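Local coordinates for trypsin-resistant surface T6 protein (Streptococcus pyogenes serotype M6, PDB 4P0D), which is the T6 antigen, a three-domain backbone pilin that probably forms the shaft of Streptococcus pyogenes pili, at residues 22-27 against 71-76; 41-46 against 122-127; 95-100 against 111-116. The protein carries 1 engineered substitution. All blocks are in the same frame, centred on the assembly; numbering follows the deposited sequence.

Contact 1. Residues 22-27 against 71-76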
loop_
_atom_site.group_PDB
_atom_site.type_symbol
_atom_site.label_atom_id
_atom_site.label_comp_id
_atom_site.label_asym_id
_atom_site.label_seq_id
_atom_site.Cartn_x
_atom_site.Cartn_y
_atom_site.Cartn_z
ATOM N N THR A 22 30.201 8.344 -4.361
ATOM C CA THR A 22 30.982 9.515 -4.027
ATOM C C THR A 22 32.033 9.142 -2.987
ATOM O O THR A 22 31.714 8.530 -1.968
ATOM C CB THR A 22 30.099 10.628 -3.464
ATOM O OG1 THR A 22 28.919 10.783 -4.270
ATOM C CG2 THR A 22 30.879 11.944 -3.423
ATOM N N LEU A 23 33.283 9.522 -3.239
ATOM C CA LEU A 23 34.370 9.294 -2.305
ATOM C C LEU A 23 34.737 10.638 -1.658
ATOM O O LEU A 23 34.922 11.641 -2.357
ATOM C CB LEU A 23 35.577 8.674 -3.006
ATOM C CG LEU A 23 35.736 7.162 -2.845
ATOM C CD1 LEU A 23 34.539 6.399 -3.412
ATOM C CD2 LEU A 23 37.031 6.705 -3.513
ATOM N N TYR A 24 34.805 10.655 -0.330
ATOM C CA TYR A 24 35.152 11.872 0.402
ATOM C C TYR A 24 36.474 11.667 1.076
ATOM O O TYR A 24 36.607 10.789 1.924
ATOM C CB TYR A 24 34.095 12.168 1.458
ATOM C CG TYR A 24 32.704 12.322 0.897
ATOM C CD1 TYR A 24 32.268 13.541 0.416
ATOM C CD2 TYR A 24 31.811 11.245 0.867
ATOM C CE1 TYR A 24 30.991 13.702 -0.090
ATOM C CE2 TYR A 24 30.536 11.392 0.354
ATOM C CZ TYR A 24 30.122 12.632 -0.124
ATOM O OH TYR A 24 28.834 12.818 -0.644
ATOM N N LYS A 25 37.472 12.458 0.702
ATOM C CA LYS A 25 38.783 12.288 1.303
ATOM C C LYS A 25 38.802 12.877 2.715
ATOM O O LYS A 25 38.641 14.087 2.889
ATOM C CB LYS A 25 39.855 12.931 0.437
ATOM C CG LYS A 25 41.276 12.626 0.863
ATOM C CD LYS A 25 42.175 13.447 -0.053
ATOM C CE LYS A 25 43.590 12.967 -0.107
ATOM N NZ LYS A 25 44.251 13.697 -1.232
ATOM N N ILE A 26 39.027 12.006 3.692
ATOM C CA ILE A 26 39.072 12.371 5.110
ATOM C C ILE A 26 40.470 12.280 5.717
ATOM O O ILE A 26 40.667 12.692 6.860
ATOM C CB ILE A 26 38.135 11.470 5.952
ATOM C CG1 ILE A 26 38.455 9.992 5.736
ATOM C CG2 ILE A 26 36.689 11.764 5.583
ATOM C CD1 ILE A 26 38.039 9.091 6.886
ATOM N N GLY A 27 41.427 11.725 4.966
ATOM C CA GLY A 27 42.812 11.553 5.440
ATOM C C GLY A 27 43.793 11.855 4.316
ATOM O O GLY A 27 43.777 11.173 3.279
ATOM N N ILE A 71 32.196 17.855 9.303
ATOM C CA ILE A 71 33.481 17.382 8.804
ATOM C C ILE A 71 33.602 17.788 7.338
ATOM O O ILE A 71 32.745 17.428 6.514
ATOM C CB ILE A 71 33.604 15.851 8.956
ATOM C CG1 ILE A 71 33.619 15.479 10.441
ATOM C CG2 ILE A 71 34.866 15.335 8.254
ATOM C CD1 ILE A 71 33.528 13.985 10.716
ATOM N N LYS A 72 34.636 18.563 7.003
ATOM C CA LYS A 72 34.842 18.963 5.614
ATOM C C LYS A 72 35.923 18.067 5.028
ATOM O O LYS A 72 37.067 18.062 5.492
ATOM C CB LYS A 72 35.210 20.448 5.477
ATOM N N PRO A 73 35.566 17.284 4.001
ATOM C CA PRO A 73 36.596 16.453 3.413
ATOM C C PRO A 73 37.573 17.311 2.622
ATOM O O PRO A 73 37.241 18.422 2.216
ATOM C CB PRO A 73 35.810 15.507 2.500
ATOM C CG PRO A 73 34.570 16.237 2.156
ATOM C CD PRO A 73 34.349 17.325 3.178
ATOM N N PHE A 74 38.780 16.795 2.430
ATOM C CA PHE A 74 39.797 17.505 1.647
ATOM C C PHE A 74 39.456 17.545 0.171
ATOM O O PHE A 74 39.885 18.441 -0.551
ATOM C CB PHE A 74 41.138 16.835 1.819
ATOM C CG PHE A 74 41.630 16.857 3.221
ATOM C CD1 PHE A 74 42.245 17.998 3.727
ATOM C CD2 PHE A 74 41.492 15.749 4.039
ATOM C CE1 PHE A 74 42.706 18.027 5.032
ATOM C CE2 PHE A 74 41.955 15.777 5.340
ATOM C CZ PHE A 74 42.566 16.917 5.837
ATOM N N SER A 75 38.723 16.541 -0.289
ATOM C CA SER A 75 38.249 16.527 -1.660
ATOM C C SER A 75 37.076 15.575 -1.766
ATOM O O SER A 75 36.890 14.712 -0.905
ATOM C CB SER A 75 39.371 16.109 -2.622
ATOM O OG SER A 75 39.767 14.776 -2.382
ATOM N N THR A 76 36.282 15.772 -2.811
ATOM C CA THR A 76 35.142 14.924 -3.121
ATOM C C THR A 76 35.306 14.389 -4.532
ATOM O O THR A 76 35.495 15.179 -5.461
ATOM C CB THR A 76 33.845 15.732 -3.068
ATOM O OG1 THR A 76 33.750 16.374 -1.799
ATOM C CG2 THR A 76 32.625 14.830 -3.277
#
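Lys-25 lies against Ser-75 and Phe-74, and its backbone is bonded to the same turn of chain. Lys-25 N donates to Ser-75 O at 2.8 Å with an N-H...O angle of 166°, and Lys-25 O receives Phe-74 N at 2.8 Å. The second bond is the more bent, at 147°. The two bonds tie Ser-75 and Phe-74 to strand 20-31. The Lys-25 side chain starts with CB 3.4 Å from Ser-75 OG. CG stands anti to the backbone N (chi1 -171°) and passes the same hydroxyl at a longer distance. CD comes back to 3.6 Å from Ser-75 OG and reaches Phe-74 CB at 4.0 Å, the lysine chain crossing the Phe-74 side chain at about a right angle. Beyond CD the extended chain carries CE and NZ away from 71-76, so the side-chain part of the lysine contact is made by methylenes and not by the ammonium. On the Tyr-24 face the contacts are mostly between carbons: CB meets Pro-73 CB at 3.9 Å, and CE1 lies beside Thr-76 CG2, with Thr-76 OG1 near CD1. Further along, the methyls Thr-22 CG2 and Thr-76 CG2 are only 3.4 Å apart, tighter than usual van der Waals contact. Phe-74 turns its ring edge to Ile-26 O. On the edge away from 71-76, strand 20-31 is hydrogen-bonded to strand 94-101, with Ile-26 and Gly-27 both facing Val-95 in a classic beta bulge, while helix 56-68 packs Ile-66 on Tyr-24 and Ile-62 on Ile-26.

Contact 2. Residues 41-46 against 122-127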
loop_
_atom_site.group_PDB
_atom_site.type_symbol
_atom_site.label_atom_id
_atom_site.label_comp_id
_atom_site.label_asym_id
_atom_site.label_seq_id
_atom_site.Cartn_x
_atom_site.Cartn_y
_atom_site.Cartn_z
ATOM N N PHE A 41 49.316 10.209 8.267
ATOM C CA PHE A 41 48.063 10.762 7.759
ATOM C C PHE A 41 47.622 11.973 8.538
ATOM O O PHE A 41 47.618 11.934 9.755
ATOM C CB PHE A 41 46.968 9.720 7.859
ATOM C CG PHE A 41 47.125 8.618 6.885
ATOM C CD1 PHE A 41 46.974 8.866 5.529
ATOM C CD2 PHE A 41 47.428 7.343 7.306
ATOM C CE1 PHE A 41 47.128 7.842 4.610
ATOM C CE2 PHE A 41 47.580 6.319 6.394
ATOM C CZ PHE A 41 47.429 6.572 5.043
ATOM N N LYS A 42 47.237 13.030 7.826
ATOM C CA LYS A 42 46.519 14.148 8.423
ATOM C C LYS A 42 45.018 14.016 8.142
ATOM O O LYS A 42 44.590 14.028 6.988
ATOM C CB LYS A 42 47.022 15.481 7.871
ATOM C CG LYS A 42 46.201 16.672 8.362
ATOM C CD LYS A 42 46.894 18.012 8.150
ATOM C CE LYS A 42 46.588 18.637 6.796
ATOM N NZ LYS A 42 46.363 20.111 6.899
ATOM N N TYR A 43 44.231 13.922 9.204
ATOM C CA TYR A 43 42.797 13.705 9.100
ATOM C C TYR A 43 42.040 15.014 9.211
ATOM O O TYR A 43 42.461 15.908 9.930
ATOM C CB TYR A 43 42.345 12.758 10.204
ATOM C CG TYR A 43 42.872 11.364 10.028
ATOM C CD1 TYR A 43 42.348 10.531 9.042
ATOM C CD2 TYR A 43 43.889 10.869 10.834
ATOM C CE1 TYR A 43 42.819 9.253 8.867
ATOM C CE2 TYR A 43 44.367 9.586 10.665
ATOM C CZ TYR A 43 43.825 8.780 9.675
ATOM O OH TYR A 43 44.288 7.484 9.489
ATOM N N ALA A 44 40.911 15.116 8.521
ATOM C CA ALA A 44 40.069 16.306 8.600
ATOM C C ALA A 44 39.616 16.553 10.045
ATOM O O ALA A 44 39.457 15.603 10.825
ATOM C CB ALA A 44 38.868 16.170 7.677
ATOM N N GLU A 45 39.466 17.834 10.399
ATOM C CA GLU A 45 39.054 18.243 11.743
ATOM C C GLU A 45 37.699 17.634 11.998
ATOM O O GLU A 45 36.815 17.749 11.145
ATOM C CB GLU A 45 38.945 19.773 11.851
ATOM N N GLY A 46 37.553 16.984 13.150
ATOM C CA GLY A 46 36.305 16.325 13.540
ATOM C C GLY A 46 36.307 14.825 13.284
ATOM O O GLY A 46 35.435 14.097 13.784
ATOM N N GLY A 122 44.616 -1.267 3.404
ATOM C CA GLY A 122 43.734 -0.590 4.364
ATOM C C GLY A 122 44.358 -0.169 5.684
ATOM O O GLY A 122 43.682 0.417 6.527
ATOM N N ASN A 123 45.653 -0.419 5.856
ATOM C CA ASN A 123 46.308 -0.269 7.156
ATOM C C ASN A 123 46.584 1.191 7.479
ATOM O O ASN A 123 47.359 1.844 6.787
ATOM C CB ASN A 123 47.619 -1.057 7.158
ATOM C CG ASN A 123 48.172 -1.295 8.560
ATOM O OD1 ASN A 123 47.748 -0.682 9.544
ATOM N ND2 ASN A 123 49.131 -2.203 8.648
ATOM N N LEU A 124 45.964 1.700 8.540
ATOM C CA LEU A 124 46.084 3.127 8.888
ATOM C C LEU A 124 47.174 3.469 9.917
ATOM O O LEU A 124 47.428 4.647 10.147
ATOM C CB LEU A 124 44.738 3.688 9.357
ATOM C CG LEU A 124 43.580 3.627 8.346
ATOM C CD1 LEU A 124 42.387 4.401 8.900
ATOM C CD2 LEU A 124 43.962 4.162 6.958
ATOM N N VAL A 125 47.826 2.472 10.520
ATOM C CA VAL A 125 48.925 2.762 11.472
ATOM C C VAL A 125 50.185 3.206 10.717
ATOM O O VAL A 125 50.624 2.543 9.774
ATOM C CB VAL A 125 49.230 1.584 12.438
ATOM C CG1 VAL A 125 47.974 1.150 13.181
ATOM C CG2 VAL A 125 49.856 0.393 11.721
ATOM N N THR A 126 50.741 4.352 11.111
ATOM C CA THR A 126 51.882 4.943 10.400
ATOM C C THR A 126 53.188 4.952 11.201
ATOM O O THR A 126 54.226 5.345 10.665
ATOM C CB THR A 126 51.573 6.380 9.939
ATOM O OG1 THR A 126 51.294 7.208 11.073
ATOM C CG2 THR A 126 50.380 6.389 8.999
ATOM N N LYS A 127 53.140 4.518 12.464
ATOM C CA LYS A 127 54.339 4.433 13.314
ATOM C C LYS A 127 55.154 3.182 12.991
ATOM O O LYS A 127 56.292 3.263 12.516
ATOM C CB LYS A 127 53.948 4.439 14.793
HETATM O O HOH W 1 48.971 8.427 10.813
HETATM O O HOH W 2 46.580 6.942 10.748
#
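Phe-41 and Tyr-43 meet Leu-124 and Thr-126 in a mixed apolar and water-bridged contact between strand 38-43 and the long loop that links strands 108-116 and 139-155 of the T6 Ig-like domain. The evidence for a side-chain contact, and not strand pairing, is the separation: the nearest CA atoms, those of Phe-41 and Thr-126, are 7.4 Å apart, and the two backbones share no direct hydrogen bond. The closest approach is between Phe-41 CD2 and Thr-126 CG2, at 3.5 Å, with CE2 of the same ring slightly farther from that methyl. Along its edge, near the ring plane, Phe-41 also approaches Leu-124 O. Thr-126 holds OG1 between its backbone N and carbonyl carbon (chi1 61°), which puts CG2 anti to the carbonyl carbon. The methyl meets the ring, while the hydroxyl is bonded to a water 2.6 Å from OG1; this water accepts a hydrogen bond from Phe-41 N at 3.1 Å. Tyr-43 repeats the pattern at its tip. Its OH touches the Leu-124 side chain, the two crossing obliquely, with CD1 nearest at 3.7 Å and CB close behind. A second water, in the plane of the Tyr-43 ring at its edge, is 2.7 Å from OH and donates a short bond to Leu-124 O. Around this core, Phe-41 makes an edge-to-face ring contact with Phe-38, and Leu-124 packs on Val-95 and Pro-54. The loop is held separately by Asn-119, whose O accepts Asn-123 ND2 and whose ND2 donates to Val-125 O. The chemistry is thus divided: the direct contacts are mainly between apolar carbons, while two waters bridge an amide, a carbonyl and two hydroxyls that do not bond one another directly.

Contact 3. Residues 95-100 against 111-116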
loop_
_atom_site.group_PDB
_atom_site.type_symbol
_atom_site.label_atom_id
_atom_site.label_comp_id
_atom_site.label_asym_id
_atom_site.label_seq_id
_atom_site.Cartn_x
_atom_site.Cartn_y
_atom_site.Cartn_z
ATOM N N VAL A 95 42.940 8.409 2.695
ATOM C CA VAL A 95 41.856 7.695 3.375
ATOM C C VAL A 95 40.548 8.337 2.950
ATOM O O VAL A 95 40.434 9.559 2.961
ATOM C CB VAL A 95 42.014 7.806 4.903
ATOM C CG1 VAL A 95 41.074 6.845 5.620
ATOM C CG2 VAL A 95 43.459 7.538 5.302
ATOM N N TYR A 96 39.578 7.511 2.573
ATOM C CA TYR A 96 38.286 7.968 2.058
ATOM C C TYR A 96 37.095 7.286 2.737
ATOM O O TYR A 96 37.169 6.154 3.170
ATOM C CB TYR A 96 38.166 7.679 0.546
ATOM C CG TYR A 96 39.162 8.391 -0.337
ATOM C CD1 TYR A 96 40.441 7.883 -0.523
ATOM C CD2 TYR A 96 38.818 9.575 -0.994
ATOM C CE1 TYR A 96 41.352 8.534 -1.327
ATOM C CE2 TYR A 96 39.725 10.229 -1.807
ATOM C CZ TYR A 96 40.987 9.698 -1.965
ATOM O OH TYR A 96 41.888 10.342 -2.764
ATOM N N ILE A 97 35.979 7.993 2.782
ATOM C CA ILE A 97 34.681 7.376 3.041
ATOM C C ILE A 97 33.953 7.353 1.713
ATOM O O ILE A 97 33.846 8.383 1.061
ATOM C CB ILE A 97 33.858 8.211 4.038
ATOM C CG1 ILE A 97 34.537 8.216 5.412
ATOM C CG2 ILE A 97 32.427 7.681 4.149
ATOM C CD1 ILE A 97 34.740 6.848 6.027
ATOM N N ALA A 98 33.451 6.183 1.317
ATOM C CA ALA A 98 32.612 6.088 0.135
ATOM C C ALA A 98 31.157 5.961 0.561
ATOM O O ALA A 98 30.839 5.165 1.447
ATOM C CB ALA A 98 33.045 4.903 -0.713
ATOM N N LEU A 99 30.294 6.777 -0.039
ATOM C CA LEU A 99 28.848 6.640 0.092
ATOM C C LEU A 99 28.210 6.262 -1.257
ATOM O O LEU A 99 28.474 6.899 -2.306
ATOM C CB LEU A 99 28.196 7.920 0.628
ATOM C CG LEU A 99 28.676 8.387 2.015
ATOM C CD1 LEU A 99 27.997 9.704 2.386
ATOM C CD2 LEU A 99 28.436 7.338 3.097
ATOM N N LEU A 100 27.361 5.237 -1.204
ATOM C CA LEU A 100 26.591 4.783 -2.362
ATOM C C LEU A 100 25.125 5.175 -2.139
ATOM O O LEU A 100 24.494 4.715 -1.165
ATOM C CB LEU A 100 26.734 3.267 -2.543
ATOM C CG LEU A 100 28.153 2.735 -2.830
ATOM C CD1 LEU A 100 28.895 2.373 -1.547
ATOM C CD2 LEU A 100 28.096 1.503 -3.722
ATOM N N PRO A 111 27.994 2.720 4.739
ATOM C CA PRO A 111 29.209 3.486 4.364
ATOM C C PRO A 111 30.436 2.585 4.199
ATOM O O PRO A 111 30.477 1.513 4.777
ATOM C CB PRO A 111 29.430 4.417 5.548
ATOM C CG PRO A 111 28.244 4.291 6.429
ATOM C CD PRO A 111 27.570 2.996 6.122
ATOM N N ILE A 112 31.420 3.013 3.422
ATOM C CA ILE A 112 32.649 2.240 3.237
ATOM C C ILE A 112 33.864 3.110 3.523
ATOM O O ILE A 112 33.914 4.273 3.123
ATOM C CB ILE A 112 32.770 1.642 1.822
ATOM C CG1 ILE A 112 31.534 0.808 1.477
ATOM C CG2 ILE A 112 34.014 0.756 1.731
ATOM C CD1 ILE A 112 31.484 0.360 0.024
ATOM N N LEU A 113 34.811 2.546 4.272
ATOM C CA LEU A 113 36.115 3.161 4.471
ATOM C C LEU A 113 37.152 2.528 3.547
ATOM O O LEU A 113 37.391 1.321 3.603
ATOM C CB LEU A 113 36.581 2.996 5.913
ATOM C CG LEU A 113 38.000 3.490 6.207
ATOM C CD1 LEU A 113 38.044 5.002 6.295
ATOM C CD2 LEU A 113 38.485 2.854 7.503
ATOM N N LEU A 114 37.788 3.361 2.732
ATOM C CA LEU A 114 38.833 2.911 1.837
ATOM C C LEU A 114 40.101 3.721 2.066
ATOM O O LEU A 114 40.050 4.931 2.304
ATOM C CB LEU A 114 38.407 3.053 0.379
ATOM C CG LEU A 114 37.234 2.158 -0.043
ATOM C CD1 LEU A 114 36.649 2.650 -1.355
ATOM C CD2 LEU A 114 37.629 0.694 -0.171
ATOM N N ALA A 115 41.235 3.058 1.958
ATOM C CA ALA A 115 42.518 3.738 2.150
ATOM C C ALA A 115 43.570 3.167 1.215
ATOM O O ALA A 115 43.595 1.959 1.005
ATOM C CB ALA A 115 42.971 3.588 3.595
ATOM N N ALA A 116 44.412 4.038 0.641
ATOM C CA ALA A 116 45.653 3.600 -0.002
ATOM C C ALA A 116 46.787 3.787 0.999
ATOM O O ALA A 116 46.953 4.880 1.569
ATOM C CB ALA A 116 45.916 4.367 -1.277
#
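Ile-112, Ala-98 and Leu-114 bury much of the surface in this antiparallel beta hairpin, built from strands 94-101 and 108-116 of the N-terminal Ig-like domain. The axes of 95-100 and 112-116 run at 153° and approach to 4.6 Å. Ala-98 and Ile-112 form a hydrogen-bonded pair: Ala-98 N reaches Ile-112 O at 2.7 Å, and Ile-112 N returns the bond to Ala-98 O at 3.0 Å. Their CB atoms are 4.1 Å apart on the face that also carries Tyr-96 and Leu-114, where Ile-12 of strand 7-13 covers Ala-98, Ile-112 and Leu-114. CG1 of Ile-112 is anti to the carbonyl carbon (chi1 -55°), and CD1 beyond it meets Leu-100 CD1 at 3.6 Å. Leu-114 contributes CD1 near Ala-98 CB, and pairs by backbone with Tyr-96 through two bonds. On the other face Ile-97 touches Ile-62 and Leu-113 touches Ile-59 of helix 56-68, while Val-95 and Ala-115 meet Leu-124. There Leu-113 CD1 lies between two neighbours, 3.6 Å from Val-95 CG1 and 3.8 Å from Ile-97 CD1. Of the four backbone bonds the shortest is Tyr-96 N to Leu-114 O, 2.6 Å, with an N-H...O angle of 164°.

How the contacts relate
All three contacts fall in the N-terminal Ig-like domain, where strand 20-31 is the shared neighbour of strands 38-43, 75-79 and 94-101 and loop 122-127 packs beside them. Contacts 1 and 3 have centres about 9 Å apart and are joined by backbone, with Tyr-24 N 2.8 Å from Ile-97 O. Contact 2 lies about 13 Å, centre to centre, from each of the others: Ala-44 N stands 2.9 Å from Ile-26 O of contact 1, and Leu-124 CD2 is 3.6 Å from Ala-115 CB of contact 3. Along the chain, contact 3 is nested within the loop closed by contact 2. The calcium ion bound at Ser-82 and Thr-85 is about 12 Å from the side chain of Leu-23 and about 11 Å from that of Leu-100.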